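Local coordinates for Mgp-operon protein 3 (Mycoplasma pneumoniae, PDB 6RJ1), which probably acts as a surface adhesin of a human pathogen, its extracellular part probably binding sugars on host cells, at residues A[7-12]-A[43-48]; A[737-742]-A[842-847]; A[862-867]-A[961-966]. One frame throughout, in Å; residues are numbered along the deposited sequence. Where two conformers were deposited one is given.

Contact 1: A[7-12]-A[43-48]; sequences LLQDHN and VDWKRV
L7 lies across from R47 and Q9 across from W45, on strands that run almost antiparallel (166°) with axes 9.9 Å apart. This is face-to-face packing of two beta sheets, not pairing within one. Strand 6-10 is an outer strand of a three-stranded antiparallel sheet, and strand 40-48 is an outer strand of a mixed sheet of eight. W45 carries most of the contact. Its CG sits between the backbone N and the carbonyl carbon (chi1 57°), which directs the indole at the other strand. The far end of the six-membered ring touches L7: CH2 of W45 is 3.8 Å from CB of L7. From the same strand as W45, R47 adds its CG, 4.2 Å from CD2 of L7, while its NH1 bonds to the carbonyl of D50. L14 and L53 from neighbouring strands also pack on W45. V43 and D44 both face L56 in a classic beta bulge, just before W45. Q9 reaches over with an extended chain, and its amide stands steeply to the indole. NE2 of Q9 is held by O of H11 (2.9 Å). OE1 of Q9 lies at the indole edge, near its plane, and accepts a bent hydrogen bond (132°) from NE1 of W45 (2.9 Å).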
loop_
_atom_site.group_PDB
_atom_site.type_symbol
_atom_site.label_atom_id
_atom_site.label_comp_id
_atom_site.label_asym_id
_atom_site.label_seq_id
_atom_site.Cartn_x
_atom_site.Cartn_y
_atom_site.Cartn_z
ATOM N N LEU A 7 -10.740 26.333 -5.289
ATOM C CA LEU A 7 -11.618 25.527 -4.446
ATOM C C LEU A 7 -10.867 24.963 -3.252
ATOM O O LEU A 7 -9.828 24.320 -3.435
ATOM C CB LEU A 7 -12.240 24.402 -5.289
ATOM C CG LEU A 7 -13.755 24.202 -5.247
ATOM C CD1 LEU A 7 -14.503 25.506 -5.378
ATOM C CD2 LEU A 7 -14.193 23.286 -6.363
ATOM N N LEU A 8 -11.378 25.214 -2.032
ATOM C CA LEU A 8 -10.778 24.704 -0.800
ATOM C C LEU A 8 -11.770 23.861 -0.016
ATOM O O LEU A 8 -12.937 24.231 0.096
ATOM C CB LEU A 8 -10.183 25.817 0.089
ATOM C CG LEU A 8 -8.891 26.547 -0.365
ATOM C CD1 LEU A 8 -8.447 27.544 0.681
ATOM C CD2 LEU A 8 -7.728 25.591 -0.617
ATOM N N GLN A 9 -11.306 22.717 0.514
ATOM C CA GLN A 9 -12.141 21.821 1.299
ATOM C C GLN A 9 -12.117 22.153 2.786
ATOM O O GLN A 9 -11.084 22.557 3.320
ATOM C CB GLN A 9 -11.694 20.368 1.097
ATOM C CG GLN A 9 -12.716 19.321 1.555
ATOM C CD GLN A 9 -12.159 17.923 1.534
ATOM O OE1 GLN A 9 -11.323 17.566 0.702
ATOM N NE2 GLN A 9 -12.625 17.091 2.453
ATOM N N ASP A 10 -13.274 21.981 3.435
ATOM C CA ASP A 10 -13.517 22.058 4.872
ATOM C C ASP A 10 -14.584 20.991 5.135
ATOM O O ASP A 10 -15.790 21.243 4.966
ATOM C CB ASP A 10 -13.939 23.457 5.353
ATOM C CG ASP A 10 -14.062 23.575 6.871
ATOM O OD1 ASP A 10 -13.484 22.717 7.592
ATOM O OD2 ASP A 10 -14.724 24.530 7.341
ATOM N N HIS A 11 -14.112 19.785 5.510
ATOM C CA HIS A 11 -14.866 18.557 5.753
ATOM C C HIS A 11 -15.724 18.154 4.528
ATOM O O HIS A 11 -15.203 17.464 3.648
ATOM C CB HIS A 11 -15.675 18.575 7.071
ATOM C CG HIS A 11 -16.421 17.292 7.310
ATOM N ND1 HIS A 11 -17.785 17.285 7.541
ATOM C CD2 HIS A 11 -15.981 16.010 7.260
ATOM C CE1 HIS A 11 -18.125 16.008 7.641
ATOM N NE2 HIS A 11 -17.072 15.205 7.493
ATOM N N ASN A 12 -17.011 18.575 4.468
ATOM C CA ASN A 12 -17.916 18.228 3.354
ATOM C C ASN A 12 -18.223 19.407 2.433
ATOM O O ASN A 12 -18.962 19.255 1.460
ATOM C CB ASN A 12 -19.213 17.578 3.860
ATOM C CG ASN A 12 -19.075 16.179 4.412
ATOM O OD1 ASN A 12 -18.088 15.459 4.202
ATOM N ND2 ASN A 12 -20.086 15.762 5.135
ATOM N N VAL A 43 -14.335 12.199 0.861
ATOM C CA VAL A 43 -13.008 11.551 0.925
ATOM C C VAL A 43 -12.037 12.123 -0.097
ATOM O O VAL A 43 -10.860 12.284 0.211
ATOM C CB VAL A 43 -13.090 10.007 0.767
ATOM C CG1 VAL A 43 -11.864 9.328 1.359
ATOM C CG2 VAL A 43 -14.350 9.446 1.393
ATOM N N ASP A 44 -12.508 12.366 -1.322
ATOM C CA ASP A 44 -11.696 12.895 -2.423
ATOM C C ASP A 44 -12.605 13.603 -3.396
ATOM O O ASP A 44 -13.801 13.323 -3.435
ATOM C CB ASP A 44 -10.918 11.753 -3.137
ATOM C CG ASP A 44 -9.780 12.190 -4.056
ATOM O OD1 ASP A 44 -9.489 13.416 -4.115
ATOM O OD2 ASP A 44 -9.170 11.308 -4.706
ATOM N N TRP A 45 -12.045 14.521 -4.177
ATOM C CA TRP A 45 -12.775 15.299 -5.173
ATOM C C TRP A 45 -11.798 15.822 -6.221
ATOM O O TRP A 45 -10.629 16.048 -5.915
ATOM C CB TRP A 45 -13.545 16.465 -4.508
ATOM C CG TRP A 45 -12.664 17.390 -3.723
ATOM C CD1 TRP A 45 -12.180 17.197 -2.459
ATOM C CD2 TRP A 45 -12.107 18.626 -4.183
ATOM N NE1 TRP A 45 -11.365 18.247 -2.098
ATOM C CE2 TRP A 45 -11.291 19.132 -3.144
ATOM C CE3 TRP A 45 -12.207 19.351 -5.383
ATOM C CZ2 TRP A 45 -10.626 20.354 -3.249
ATOM C CZ3 TRP A 45 -11.535 20.556 -5.487
ATOM C CH2 TRP A 45 -10.753 21.042 -4.432
ATOM N N LYS A 46 -12.273 15.991 -7.457
ATOM C CA LYS A 46 -11.465 16.493 -8.560
ATOM C C LYS A 46 -12.302 17.445 -9.419
ATOM O O LYS A 46 -13.469 17.158 -9.706
ATOM C CB LYS A 46 -10.909 15.341 -9.435
ATOM C CG LYS A 46 -9.998 14.317 -8.736
ATOM C CD LYS A 46 -8.584 14.799 -8.418
ATOM C CE LYS A 46 -7.884 13.886 -7.430
ATOM N NZ LYS A 46 -7.323 12.647 -8.056
ATOM N N ARG A 47 -11.717 18.580 -9.815
ATOM C CA ARG A 47 -12.366 19.531 -10.716
ATOM C C ARG A 47 -12.003 19.023 -12.126
ATOM O O ARG A 47 -10.823 18.778 -12.402
ATOM C CB ARG A 47 -11.811 20.944 -10.492
ATOM C CG ARG A 47 -12.834 22.001 -10.137
ATOM C CD ARG A 47 -12.253 23.358 -10.529
ATOM N NE ARG A 47 -13.193 24.308 -11.144
ATOM C CZ ARG A 47 -13.901 24.097 -12.256
ATOM N NH1 ARG A 47 -14.679 25.054 -12.745
ATOM N NH2 ARG A 47 -13.859 22.919 -12.869
ATOM N N VAL A 48 -13.009 18.778 -12.976
ATOM C CA VAL A 48 -12.792 18.258 -14.329
ATOM C C VAL A 48 -13.115 19.349 -15.348
ATOM O O VAL A 48 -14.279 19.701 -15.548
ATOM C CB VAL A 48 -13.548 16.926 -14.587
ATOM C CG1 VAL A 48 -13.375 16.463 -16.030
ATOM C CG2 VAL A 48 -13.088 15.836 -13.624
#

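Contact 2: A[737-742]-A[842-847]; sequences YYYSAN and AESAVD
Y739 and S844 carry this contact, and each loses a similar, small area to the other. The tyrosine ring bridges two loops whose nearest CA atoms, those of Y739 and S844, are 9.1 Å apart. Its phenol end does the touching. OH of Y739 lies 3.2 Å from OG of S844, within hydrogen-bonding distance, and OG sits at the ring edge, near the ring plane. CB of S844 backs this up at 3.5 Å from OH of Y739. The serine hydroxyl has another partner, the carbonyl O of G840, to which it is hydrogen-bonded. Its OG is turned away from the carbonyl carbon and stands beside the backbone N (chi1 -67°). The serine thus joins its own loop and the tyrosine tip.

Y739 ends a short 3-10 segment, 737-739, where N of S740 bonds to O of Y737 at 3.1 Å. Backbone bonding ties Y739 to Q766, in the same long loop before strand 779-786, and OG1 of T768 from that loop is hydrogen-bonded to O of S844. The arrangement is a loop-to-loop contact. It joins the loop after strand 723-732, part of a mixed sheet, to the loop that connects strands 834-838 and 851-857 of two antiparallel sheets.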
loop_
_atom_site.group_PDB
_atom_site.type_symbol
_atom_site.label_atom_id
_atom_site.label_comp_id
_atom_site.label_asym_id
_atom_site.label_seq_id
_atom_site.Cartn_x
_atom_site.Cartn_y
_atom_site.Cartn_z
ATOM N N TYR A 737 17.848 2.554 6.069
ATOM C CA TYR A 737 18.444 1.828 7.193
ATOM C C TYR A 737 18.779 2.792 8.321
ATOM O O TYR A 737 18.700 2.418 9.488
ATOM C CB TYR A 737 19.704 1.058 6.753
ATOM C CG TYR A 737 20.731 1.901 6.027
ATOM C CD1 TYR A 737 21.718 2.596 6.728
ATOM C CD2 TYR A 737 20.729 1.996 4.638
ATOM C CE1 TYR A 737 22.651 3.392 6.069
ATOM C CE2 TYR A 737 21.666 2.782 3.967
ATOM C CZ TYR A 737 22.626 3.476 4.687
ATOM O OH TYR A 737 23.552 4.253 4.034
ATOM N N TYR A 738 19.114 4.047 7.962
ATOM C CA TYR A 738 19.493 5.108 8.896
ATOM C C TYR A 738 18.288 5.667 9.678
ATOM O O TYR A 738 18.469 6.547 10.520
ATOM C CB TYR A 738 20.319 6.216 8.203
ATOM C CG TYR A 738 19.677 6.831 6.977
ATOM C CD1 TYR A 738 18.765 7.877 7.092
ATOM C CD2 TYR A 738 20.025 6.407 5.697
ATOM C CE1 TYR A 738 18.188 8.461 5.968
ATOM C CE2 TYR A 738 19.454 6.988 4.564
ATOM C CZ TYR A 738 18.549 8.025 4.704
ATOM O OH TYR A 738 17.962 8.586 3.595
ATOM N N TYR A 739 17.080 5.122 9.439
ATOM C CA TYR A 739 15.869 5.467 10.180
ATOM C C TYR A 739 15.849 4.640 11.462
ATOM O O TYR A 739 15.045 4.890 12.360
ATOM C CB TYR A 739 14.608 5.200 9.328
ATOM C CG TYR A 739 14.123 6.398 8.540
ATOM C CD1 TYR A 739 14.996 7.420 8.174
ATOM C CD2 TYR A 739 12.794 6.504 8.148
ATOM C CE1 TYR A 739 14.555 8.524 7.454
ATOM C CE2 TYR A 739 12.341 7.611 7.427
ATOM C CZ TYR A 739 13.229 8.617 7.081
ATOM O OH TYR A 739 12.806 9.715 6.380
ATOM N N SER A 740 16.751 3.646 11.534
ATOM C CA SER A 740 16.949 2.756 12.670
ATOM C C SER A 740 18.230 3.155 13.386
ATOM O O SER A 740 19.256 3.396 12.740
ATOM C CB SER A 740 17.036 1.303 12.213
ATOM O OG SER A 740 15.780 0.828 11.766
ATOM N N ALA A 741 18.168 3.229 14.722
ATOM C CA ALA A 741 19.305 3.606 15.562
ATOM C C ALA A 741 20.413 2.564 15.544
ATOM O O ALA A 741 21.577 2.930 15.428
ATOM C CB ALA A 741 18.843 3.860 16.990
ATOM N N ASN A 742 20.051 1.274 15.631
ATOM C CA ASN A 742 21.003 0.164 15.687
ATOM C C ASN A 742 20.981 -0.709 14.424
ATOM O O ASN A 742 20.945 -1.942 14.529
ATOM C CB ASN A 742 20.744 -0.683 16.961
ATOM C CG ASN A 742 19.370 -1.349 17.019
ATOM O OD1 ASN A 742 18.416 -0.963 16.318
ATOM N ND2 ASN A 742 19.245 -2.372 17.854
ATOM N N ALA A 842 15.376 17.737 7.502
ATOM C CA ALA A 842 14.259 18.669 7.653
ATOM C C ALA A 842 12.939 18.105 7.126
ATOM O O ALA A 842 11.877 18.390 7.695
ATOM C CB ALA A 842 14.581 19.980 6.956
ATOM N N GLU A 843 13.008 17.321 6.037
ATOM C CA GLU A 843 11.841 16.697 5.400
ATOM C C GLU A 843 11.545 15.323 5.980
ATOM O O GLU A 843 10.425 14.845 5.848
ATOM C CB GLU A 843 11.940 16.670 3.860
ATOM C CG GLU A 843 13.343 16.807 3.285
ATOM C CD GLU A 843 13.958 18.188 3.153
ATOM O OE1 GLU A 843 15.184 18.256 2.909
ATOM O OE2 GLU A 843 13.229 19.198 3.289
ATOM N N SER A 844 12.536 14.707 6.654
ATOM C CA SER A 844 12.406 13.424 7.353
ATOM C C SER A 844 11.668 13.652 8.680
ATOM O O SER A 844 11.247 12.696 9.323
ATOM C CB SER A 844 13.783 12.821 7.627
ATOM O OG SER A 844 14.439 12.430 6.432
ATOM N N ALA A 845 11.533 14.923 9.089
ATOM C CA ALA A 845 10.858 15.348 10.313
ATOM C C ALA A 845 9.354 15.525 10.077
ATOM O O ALA A 845 8.592 15.606 11.044
ATOM C CB ALA A 845 11.471 16.649 10.814
ATOM N N VAL A 846 8.937 15.586 8.791
ATOM C CA VAL A 846 7.553 15.742 8.327
ATOM C C VAL A 846 6.796 14.414 8.457
ATOM O O VAL A 846 7.277 13.385 7.977
ATOM C CB VAL A 846 7.513 16.264 6.859
ATOM C CG1 VAL A 846 6.086 16.408 6.345
ATOM C CG2 VAL A 846 8.272 17.579 6.710
ATOM N N ASP A 847 5.590 14.460 9.065
ATOM C CA ASP A 847 4.688 13.310 9.231
ATOM C C ASP A 847 4.039 13.016 7.889
ATOM O O ASP A 847 3.190 13.784 7.436
ATOM C CB ASP A 847 3.610 13.621 10.283
ATOM C CG ASP A 847 2.893 12.418 10.847
ATOM O OD1 ASP A 847 2.647 11.457 10.083
ATOM O OD2 ASP A 847 2.572 12.435 12.051
#

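Contact 3: A[862-867]-A[961-966]; sequences LWFYTF and GLFEKD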
loop_
_atom_site.group_PDB
_atom_site.type_symbol
_atom_site.label_atom_id
_atom_site.label_comp_id
_atom_site.label_asym_id
_atom_site.label_seq_id
_atom_site.Cartn_x
_atom_site.Cartn_y
_atom_site.Cartn_z
ATOM N N LEU A 862 6.393 22.482 -10.915
ATOM C CA LEU A 862 6.631 22.139 -9.518
ATOM C C LEU A 862 5.428 21.559 -8.835
ATOM O O LEU A 862 4.304 22.019 -9.036
ATOM C CB LEU A 862 7.122 23.358 -8.718
ATOM C CG LEU A 862 8.301 24.143 -9.281
ATOM C CD1 LEU A 862 8.431 25.475 -8.590
ATOM C CD2 LEU A 862 9.594 23.351 -9.198
ATOM N N TRP A 863 5.680 20.555 -8.006
ATOM C CA TRP A 863 4.689 19.888 -7.183
ATOM C C TRP A 863 4.777 20.496 -5.779
ATOM O O TRP A 863 5.882 20.788 -5.297
ATOM C CB TRP A 863 4.989 18.388 -7.096
ATOM C CG TRP A 863 4.741 17.597 -8.345
ATOM C CD1 TRP A 863 3.617 16.887 -8.650
ATOM C CD2 TRP A 863 5.700 17.291 -9.370
ATOM N NE1 TRP A 863 3.799 16.186 -9.821
ATOM C CE2 TRP A 863 5.072 16.409 -10.281
ATOM C CE3 TRP A 863 7.037 17.669 -9.603
ATOM C CZ2 TRP A 863 5.725 15.919 -11.420
ATOM C CZ3 TRP A 863 7.678 17.193 -10.740
ATOM C CH2 TRP A 863 7.028 16.323 -11.629
ATOM N N PHE A 864 3.617 20.680 -5.127
ATOM C CA PHE A 864 3.535 21.203 -3.768
ATOM C C PHE A 864 2.749 20.242 -2.897
ATOM O O PHE A 864 1.590 19.950 -3.193
ATOM C CB PHE A 864 2.946 22.623 -3.749
ATOM C CG PHE A 864 3.793 23.645 -4.467
ATOM C CD1 PHE A 864 4.920 24.190 -3.862
ATOM C CD2 PHE A 864 3.460 24.071 -5.748
ATOM C CE1 PHE A 864 5.709 25.128 -4.532
ATOM C CE2 PHE A 864 4.249 25.010 -6.418
ATOM C CZ PHE A 864 5.368 25.534 -5.805
ATOM N N TYR A 865 3.406 19.707 -1.856
ATOM C CA TYR A 865 2.836 18.744 -0.906
ATOM C C TYR A 865 2.502 19.436 0.401
ATOM O O TYR A 865 3.408 19.883 1.110
ATOM C CB TYR A 865 3.804 17.581 -0.667
ATOM C CG TYR A 865 3.871 16.599 -1.812
ATOM C CD1 TYR A 865 4.615 16.882 -2.960
ATOM C CD2 TYR A 865 3.206 15.378 -1.747
ATOM C CE1 TYR A 865 4.662 15.986 -4.030
ATOM C CE2 TYR A 865 3.260 14.467 -2.801
ATOM C CZ TYR A 865 3.987 14.775 -3.942
ATOM O OH TYR A 865 4.032 13.883 -4.985
ATOM N N THR A 866 1.200 19.552 0.700
ATOM C CA THR A 866 0.718 20.194 1.913
ATOM C C THR A 866 0.451 19.150 2.984
ATOM O O THR A 866 -0.247 18.169 2.743
ATOM C CB THR A 866 -0.470 21.108 1.609
ATOM O OG1 THR A 866 -0.102 22.010 0.560
ATOM C CG2 THR A 866 -0.923 21.902 2.822
ATOM N N PHE A 867 1.034 19.363 4.159
ATOM C CA PHE A 867 0.900 18.486 5.319
ATOM C C PHE A 867 0.212 19.232 6.451
ATOM O O PHE A 867 0.663 20.306 6.848
ATOM C CB PHE A 867 2.285 18.006 5.767
ATOM C CG PHE A 867 2.903 17.045 4.782
ATOM C CD1 PHE A 867 2.675 15.677 4.887
ATOM C CD2 PHE A 867 3.714 17.506 3.747
ATOM C CE1 PHE A 867 3.237 14.788 3.975
ATOM C CE2 PHE A 867 4.273 16.612 2.835
ATOM C CZ PHE A 867 4.016 15.263 2.948
ATOM N N GLY A 961 9.928 27.865 -6.203
ATOM C CA GLY A 961 9.521 26.825 -5.267
ATOM C C GLY A 961 9.940 27.063 -3.830
ATOM O O GLY A 961 9.500 26.334 -2.940
ATOM N N LEU A 962 10.818 28.063 -3.592
ATOM C CA LEU A 962 11.284 28.447 -2.253
ATOM C C LEU A 962 10.456 29.649 -1.771
ATOM O O LEU A 962 10.215 30.574 -2.546
ATOM C CB LEU A 962 12.790 28.770 -2.260
ATOM C CG LEU A 962 13.660 28.241 -1.085
ATOM C CD1 LEU A 962 13.341 28.947 0.248
ATOM C CD2 LEU A 962 13.628 26.717 -0.970
ATOM N N PHE A 963 9.993 29.615 -0.510
ATOM C CA PHE A 963 9.119 30.643 0.045
ATOM C C PHE A 963 9.669 31.416 1.218
ATOM O O PHE A 963 10.329 30.853 2.089
ATOM C CB PHE A 963 7.770 30.042 0.430
ATOM C CG PHE A 963 6.946 29.554 -0.730
ATOM C CD1 PHE A 963 6.043 30.395 -1.364
ATOM C CD2 PHE A 963 7.040 28.237 -1.164
ATOM C CE1 PHE A 963 5.262 29.934 -2.423
ATOM C CE2 PHE A 963 6.260 27.775 -2.223
ATOM C CZ PHE A 963 5.378 28.627 -2.847
ATOM N N GLU A 964 9.332 32.711 1.258
ATOM C CA GLU A 964 9.707 33.630 2.322
ATOM C C GLU A 964 8.535 34.557 2.580
ATOM O O GLU A 964 8.000 35.145 1.638
ATOM C CB GLU A 964 10.967 34.426 1.932
ATOM C CG GLU A 964 11.789 34.941 3.107
ATOM C CD GLU A 964 12.507 33.882 3.922
ATOM O OE1 GLU A 964 13.647 33.518 3.550
ATOM O OE2 GLU A 964 11.939 33.427 4.941
ATOM N N LYS A 965 8.118 34.658 3.851
ATOM C CA LYS A 965 6.988 35.476 4.300
ATOM C C LYS A 965 7.208 36.964 4.032
ATOM O O LYS A 965 8.288 37.494 4.329
ATOM C CB LYS A 965 6.727 35.232 5.798
ATOM C CG LYS A 965 5.458 35.854 6.356
ATOM C CD LYS A 965 5.587 36.039 7.861
ATOM C CE LYS A 965 4.556 36.975 8.449
ATOM N NZ LYS A 965 3.234 36.316 8.639
ATOM N N ASP A 966 6.183 37.631 3.463
ATOM C CA ASP A 966 6.212 39.065 3.195
ATOM C C ASP A 966 5.434 39.734 4.314
ATOM O O ASP A 966 4.209 39.761 4.273
ATOM C CB ASP A 966 5.620 39.395 1.812
ATOM C CG ASP A 966 5.908 40.805 1.331
ATOM O OD1 ASP A 966 5.436 41.762 1.976
ATOM O OD2 ASP A 966 6.595 40.951 0.301
#
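F864 and F963 meet through CE1 and CE2. CE1 of F864 is 3.6 Å from CE2 of F963 and 3.9 Å from CZ of F963. F864 CE1 comes in at the edge of the F963 ring, near its plane. The two rings are oblique to each other, with planes at 64° and centroids 5.8 Å apart. Both side chains point at the opposite segment, each with CG beside its own backbone N (chi1 -64° in F864). Next to them lies G961. Its CA sits at the edge of the F864 ring, 4.2 Å from CE1 of F864. L862 also reaches G961, with CD1 of L862 3.7 Å from N of G961.

Strand 962-965 is an outer strand of a four-stranded antiparallel meander, 928-965. Strand 862-868 belongs to another antiparallel sheet. The contact packs these two sheets together. Such antiparallel units may be blades of a beta-propeller, the clan to which the MgpC adhesin family is assigned, although the family match itself covers an earlier part of the chain.

A second shell holds the glycine. OD1 of N958 takes the hydrogen bond from N of G961, and O of G961 accepts one from OG1 of T892. Both residues also touch the rings: T892 and N958 pack on F864, while N958 and Y956 pack on F963. I857, from the strand beside 862-868, touches F864 too.

Overall arrangement
Contacts 2 and 3 touch. F867, at the end of segment 862-867, packs against segment 842-847: its CG is 3.6 Å from CG1 of V846, and O of D847 also packs on its ring. The centres of these two contacts are about 22 Å apart. Contact 1 touches neither of the others. Its centre is about 20 Å from that of contact 3, with nearest atoms about 8 Å apart, and the two are on the same side of the chain's centre. Contact 2 is farther from it, about 31 Å between centres and about 16 Å between nearest atoms. The three follow in series along the chain.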